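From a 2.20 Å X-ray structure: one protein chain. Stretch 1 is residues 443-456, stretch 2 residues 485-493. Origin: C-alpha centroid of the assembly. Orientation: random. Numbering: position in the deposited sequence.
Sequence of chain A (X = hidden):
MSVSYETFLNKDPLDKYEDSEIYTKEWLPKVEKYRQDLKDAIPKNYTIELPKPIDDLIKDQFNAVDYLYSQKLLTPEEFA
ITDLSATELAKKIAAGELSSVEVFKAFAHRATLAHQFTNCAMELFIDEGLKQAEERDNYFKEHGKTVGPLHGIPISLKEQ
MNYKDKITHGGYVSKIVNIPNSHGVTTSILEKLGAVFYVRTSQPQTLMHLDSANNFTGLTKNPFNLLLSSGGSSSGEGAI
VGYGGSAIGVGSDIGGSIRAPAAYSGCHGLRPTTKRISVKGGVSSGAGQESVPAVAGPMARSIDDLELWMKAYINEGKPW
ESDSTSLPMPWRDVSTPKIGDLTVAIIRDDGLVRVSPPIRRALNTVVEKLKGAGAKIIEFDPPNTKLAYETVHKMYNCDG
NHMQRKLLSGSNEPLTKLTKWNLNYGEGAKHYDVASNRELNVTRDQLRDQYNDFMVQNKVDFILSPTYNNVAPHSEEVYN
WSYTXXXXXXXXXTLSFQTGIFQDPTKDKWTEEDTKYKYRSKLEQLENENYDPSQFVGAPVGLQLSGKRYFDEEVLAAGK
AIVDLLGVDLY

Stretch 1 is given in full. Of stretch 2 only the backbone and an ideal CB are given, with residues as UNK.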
# COMPACT_ATOMS: atom_id res chain seq x y z
N THR A 443 -12.86 9.02 -2.25
CA THR A 443 -12.53 10.44 -2.07
C THR A 443 -11.04 10.65 -1.87
O THR A 443 -10.44 11.56 -2.46
CB THR A 443 -13.31 10.99 -0.88
OG1 THR A 443 -14.71 10.87 -1.12
CG2 THR A 443 -12.95 12.43 -0.64
N ARG A 444 -10.42 9.84 -1.01
CA ARG A 444 -8.98 9.94 -0.76
C ARG A 444 -8.18 9.78 -2.04
O ARG A 444 -7.22 10.51 -2.29
CB ARG A 444 -8.56 8.88 0.26
CG ARG A 444 -7.07 8.79 0.51
CD ARG A 444 -6.72 7.46 1.15
NE ARG A 444 -6.92 6.37 0.20
CZ ARG A 444 -6.94 5.08 0.50
NH1 ARG A 444 -6.74 4.65 1.73
NH2 ARG A 444 -7.15 4.20 -0.48
N ASP A 445 -8.55 8.80 -2.86
CA ASP A 445 -7.80 8.57 -4.08
C ASP A 445 -7.96 9.73 -5.05
O ASP A 445 -7.00 10.11 -5.73
CB ASP A 445 -8.22 7.24 -4.70
CG ASP A 445 -7.74 6.04 -3.88
OD1 ASP A 445 -6.91 6.25 -2.95
OD2 ASP A 445 -8.16 4.90 -4.19
N GLN A 446 -9.17 10.32 -5.11
CA GLN A 446 -9.38 11.47 -5.98
C GLN A 446 -8.54 12.67 -5.53
O GLN A 446 -7.98 13.39 -6.36
CB GLN A 446 -10.86 11.84 -6.03
CG GLN A 446 -11.66 10.90 -6.90
CD GLN A 446 -13.15 11.04 -6.66
OE1 GLN A 446 -13.57 11.63 -5.67
NE2 GLN A 446 -13.96 10.51 -7.58
N LEU A 447 -8.47 12.90 -4.22
CA LEU A 447 -7.65 13.99 -3.69
C LEU A 447 -6.18 13.77 -4.00
O LEU A 447 -5.48 14.70 -4.40
CB LEU A 447 -7.86 14.12 -2.19
CG LEU A 447 -9.25 14.58 -1.78
CD1 LEU A 447 -9.47 14.25 -0.32
CD2 LEU A 447 -9.42 16.08 -2.04
N ARG A 448 -5.70 12.55 -3.78
CA ARG A 448 -4.30 12.23 -4.06
C ARG A 448 -3.95 12.50 -5.52
O ARG A 448 -2.88 13.03 -5.82
CB ARG A 448 -4.02 10.77 -3.71
CG ARG A 448 -3.84 10.55 -2.22
CD ARG A 448 -3.65 9.08 -1.89
NE ARG A 448 -3.62 8.87 -0.45
CZ ARG A 448 -3.29 7.73 0.14
NH1 ARG A 448 -3.02 6.64 -0.56
NH2 ARG A 448 -3.22 7.69 1.48
N ASP A 449 -4.84 12.12 -6.45
CA ASP A 449 -4.57 12.38 -7.86
C ASP A 449 -4.61 13.87 -8.15
O ASP A 449 -3.76 14.38 -8.88
CB ASP A 449 -5.57 11.62 -8.74
CG ASP A 449 -5.22 10.14 -8.87
OD1 ASP A 449 -4.01 9.81 -8.90
OD2 ASP A 449 -6.14 9.30 -8.94
N GLN A 450 -5.59 14.58 -7.57
CA GLN A 450 -5.69 16.01 -7.83
C GLN A 450 -4.38 16.71 -7.47
O GLN A 450 -3.89 17.55 -8.24
CB GLN A 450 -6.87 16.61 -7.06
CG GLN A 450 -7.09 18.09 -7.34
CD GLN A 450 -8.35 18.66 -6.68
OE1 GLN A 450 -8.89 18.10 -5.73
NE2 GLN A 450 -8.81 19.79 -7.21
N TYR A 451 -3.79 16.35 -6.33
CA TYR A 451 -2.58 17.02 -5.86
C TYR A 451 -1.34 16.51 -6.58
O TYR A 451 -0.41 17.29 -6.84
CB TYR A 451 -2.42 16.81 -4.34
CG TYR A 451 -3.14 17.83 -3.52
CD1 TYR A 451 -4.53 17.82 -3.44
CD2 TYR A 451 -2.45 18.83 -2.84
CE1 TYR A 451 -5.20 18.77 -2.71
CE2 TYR A 451 -3.11 19.78 -2.10
CZ TYR A 451 -4.49 19.75 -2.04
OH TYR A 451 -5.17 20.69 -1.29
N ASN A 452 -1.29 15.22 -6.88
CA ASN A 452 -0.15 14.71 -7.63
C ASN A 452 -0.15 15.29 -9.04
O ASN A 452 0.91 15.70 -9.54
CB ASN A 452 -0.19 13.17 -7.63
CG ASN A 452 0.95 12.54 -8.42
OD1 ASN A 452 2.13 12.73 -8.12
ND2 ASN A 452 0.59 11.74 -9.42
N ASP A 453 -1.33 15.41 -9.66
CA ASP A 453 -1.42 16.01 -10.98
C ASP A 453 -1.00 17.47 -10.96
O ASP A 453 -0.48 17.99 -11.95
CB ASP A 453 -2.85 15.93 -11.51
CG ASP A 453 -3.25 14.53 -11.91
OD1 ASP A 453 -2.36 13.65 -12.04
OD2 ASP A 453 -4.46 14.30 -12.11
N PHE A 454 -1.26 18.17 -9.84
CA PHE A 454 -0.84 19.56 -9.73
C PHE A 454 0.68 19.67 -9.79
O PHE A 454 1.22 20.48 -10.55
CB PHE A 454 -1.36 20.18 -8.43
CG PHE A 454 -0.65 21.46 -8.04
CD1 PHE A 454 -0.89 22.64 -8.73
CD2 PHE A 454 0.26 21.47 -7.01
CE1 PHE A 454 -0.25 23.82 -8.39
CE2 PHE A 454 0.91 22.65 -6.65
CZ PHE A 454 0.65 23.83 -7.35
N MSE A 455 1.39 18.87 -8.99
CA MSE A 455 2.84 18.94 -8.97
C MSE A 455 3.53 18.35 -10.21
O MSE A 455 4.61 18.81 -10.59
CB MSE A 455 3.39 18.26 -7.71
CG MSE A 455 2.86 18.86 -6.41
SE MSE A 455 3.42 17.89 -4.83
CE MSE A 455 5.31 18.38 -4.89
N VAL A 456 2.92 17.32 -10.83
CA VAL A 456 3.47 16.77 -12.06
C VAL A 456 3.30 17.76 -13.21
O VAL A 456 4.28 18.16 -13.84
CB VAL A 456 2.81 15.41 -12.38
CG1 VAL A 456 3.15 14.95 -13.82
CG2 VAL A 456 3.22 14.36 -11.36
N UNK A 485 -2.96 17.30 8.99
CA UNK A 485 -3.75 16.14 8.60
C UNK A 485 -3.94 16.06 7.09
O UNK A 485 -4.20 14.97 6.57
CB UNK A 485 -5.11 16.18 9.29
N UNK A 486 -3.80 17.18 6.37
CA UNK A 486 -3.89 17.16 4.91
C UNK A 486 -2.87 16.19 4.32
O UNK A 486 -3.18 15.41 3.41
CB UNK A 486 -3.68 18.56 4.34
N UNK A 487 -1.63 16.24 4.80
CA UNK A 487 -0.60 15.36 4.25
C UNK A 487 -0.72 13.92 4.74
O UNK A 487 -0.07 13.03 4.17
CB UNK A 487 0.79 15.90 4.60
N UNK A 488 -1.57 13.65 5.75
CA UNK A 488 -1.84 12.26 6.09
C UNK A 488 -2.83 11.63 5.11
O UNK A 488 -2.64 10.48 4.70
CB UNK A 488 -2.38 12.16 7.52
N UNK A 489 -3.88 12.36 4.73
CA UNK A 489 -4.83 11.75 3.81
C UNK A 489 -4.22 11.68 2.41
O UNK A 489 -4.45 10.71 1.68
CB UNK A 489 -6.14 12.53 3.79
N UNK A 490 -3.40 12.66 2.01
CA UNK A 490 -2.69 12.56 0.73
C UNK A 490 -1.53 11.57 0.79
O UNK A 490 -1.11 11.07 -0.26
CB UNK A 490 -2.17 13.94 0.31
N UNK A 491 -1.00 11.29 1.99
CA UNK A 491 0.19 10.45 2.18
C UNK A 491 1.39 10.98 1.39
O UNK A 491 2.09 10.23 0.69
CB UNK A 491 -0.11 9.01 1.76
N UNK A 492 1.66 12.28 1.52
CA UNK A 492 2.87 12.84 0.91
C UNK A 492 3.98 12.90 1.95
O UNK A 492 3.74 13.29 3.10
CB UNK A 492 2.60 14.23 0.33
N UNK A 493 5.23 12.55 1.62
CA UNK A 493 6.30 12.69 2.61
C UNK A 493 6.52 14.17 2.93
O UNK A 493 6.59 15.01 2.02
CB UNK A 493 7.60 12.05 2.10

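Position 485 lies in a helix, and its ideal CB has nothing of stretch 1 within 5.5 Å. The visible atoms therefore leave the choice open to many side chains; the residue is Ser485, whose OG is hydrogen-bonded elsewhere in the structure.

At 486 the CB points sideways and is again distant, but a long side chain could swing to the outer end of the Tyr451 ring. An aliphatic or other long apolar group would suit. Leu486 (chi1 t, chi2 p) places CD2 4.5 Å from Tyr451 CE2.

Position 487 points away, so a small side chain would miss stretch 1 altogether, and only a long one could return to the flank of Tyr451. Trp487 is long enough: CZ3 comes within 4.4 Å of Tyr451 CD2, at an oblique angle.

Position 488 also points away and makes few demands visible here. Asn488 stays clear of stretch 1, its CB 7.5 Å from Arg448 NH2.

At 489 two features stand out. The carbonyl oxygen, whatever the side chain, accepts hydrogen bonds from Arg448 NE (2.9 Å) and NH2 (3.3 Å), near the guanidinium plane where the N-H groups point. The ideal CB points sideways, 5.1 Å from Arg444 CG, and a longer chain could reach the aliphatic carbons of Arg444 and Leu447, so a leucine, isoleucine or methionine would suit. Ile489, extended (t, t), sets CG1 3.8 Å from Arg444 CG and CD1 3.9 Å from Leu447 CD1.

The CB at 490 points away, yet it is 4.5 Å from Arg448 CG and 5.5 Å from Tyr451 CB. A branched apolar chain could bend back between Leu447 and Tyr451. Leu490 (m, t) does so: CD2 lies 3.9 Å from Leu447 CB, while CD1 sits over the Tyr451 face, 3.7 Å from the ring centroid, in a CH-pi contact.

Positive phi at 491 favours glycine, asparagine or aspartate. The CB points toward stretch 1, 3.4 Å from Arg448 NH2, and the nearby positive charge favours an acid. Asp491 brings OD1 to 4.5 Å from Arg448 NH2, but well out of the guanidinium plane; this is charge proximity, not a salt bridge. Both carboxylate oxygens are hydrogen-bonded elsewhere in the structure.

At 492 the backbone is extended, and the sideways CB is too far for a small residue to touch stretch 1. A long apolar or aromatic group could reach Tyr451 and selenomethionine Met455. Phe492 brings CZ to 3.8 Å from Tyr451 CB and CE2 to 3.8 Å from Met455 SE.

Position 493 is out of reach, but its phi of -66° permits proline, and Pro493 is found.

Stretch 2 (485-493) SLWNILDFP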
# COMPACT_ATOMS: atom_id res chain seq x y z
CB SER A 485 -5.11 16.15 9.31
OG SER A 485 -5.93 17.22 8.86
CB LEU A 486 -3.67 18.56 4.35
CG LEU A 486 -3.57 18.67 2.83
CD1 LEU A 486 -4.89 18.24 2.16
CD2 LEU A 486 -3.09 20.07 2.36
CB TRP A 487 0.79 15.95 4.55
CG TRP A 487 0.79 17.40 4.17
CD1 TRP A 487 0.85 18.47 5.02
CD2 TRP A 487 0.65 17.95 2.84
NE1 TRP A 487 0.78 19.64 4.30
CE2 TRP A 487 0.65 19.35 2.97
CE3 TRP A 487 0.53 17.40 1.57
CZ2 TRP A 487 0.54 20.21 1.87
CZ3 TRP A 487 0.42 18.25 0.46
CH2 TRP A 487 0.42 19.64 0.62
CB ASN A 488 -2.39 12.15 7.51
CG ASN A 488 -1.37 12.56 8.55
OD1 ASN A 488 -1.45 13.64 9.11
ND2 ASN A 488 -0.39 11.70 8.79
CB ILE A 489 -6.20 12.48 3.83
CG1 ILE A 489 -7.21 11.71 2.99
CG2 ILE A 489 -6.10 13.92 3.31
CD1 ILE A 489 -8.62 12.32 2.98
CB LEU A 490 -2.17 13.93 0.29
CG LEU A 490 -3.20 15.04 0.06
CD1 LEU A 490 -2.53 16.40 -0.23
CD2 LEU A 490 -4.19 14.68 -1.04
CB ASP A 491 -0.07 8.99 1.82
CG ASP A 491 1.06 8.06 2.30
OD1 ASP A 491 1.17 6.92 1.78
OD2 ASP A 491 1.87 8.47 3.17
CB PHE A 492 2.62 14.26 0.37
CG PHE A 492 1.84 14.32 -0.94
CD1 PHE A 492 1.13 13.23 -1.42
CD2 PHE A 492 1.83 15.50 -1.69
CE1 PHE A 492 0.42 13.30 -2.61
CE2 PHE A 492 1.12 15.57 -2.90
CZ PHE A 492 0.41 14.46 -3.36
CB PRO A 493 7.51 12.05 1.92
CG PRO A 493 7.23 12.19 0.46
CD PRO A 493 5.73 12.16 0.29
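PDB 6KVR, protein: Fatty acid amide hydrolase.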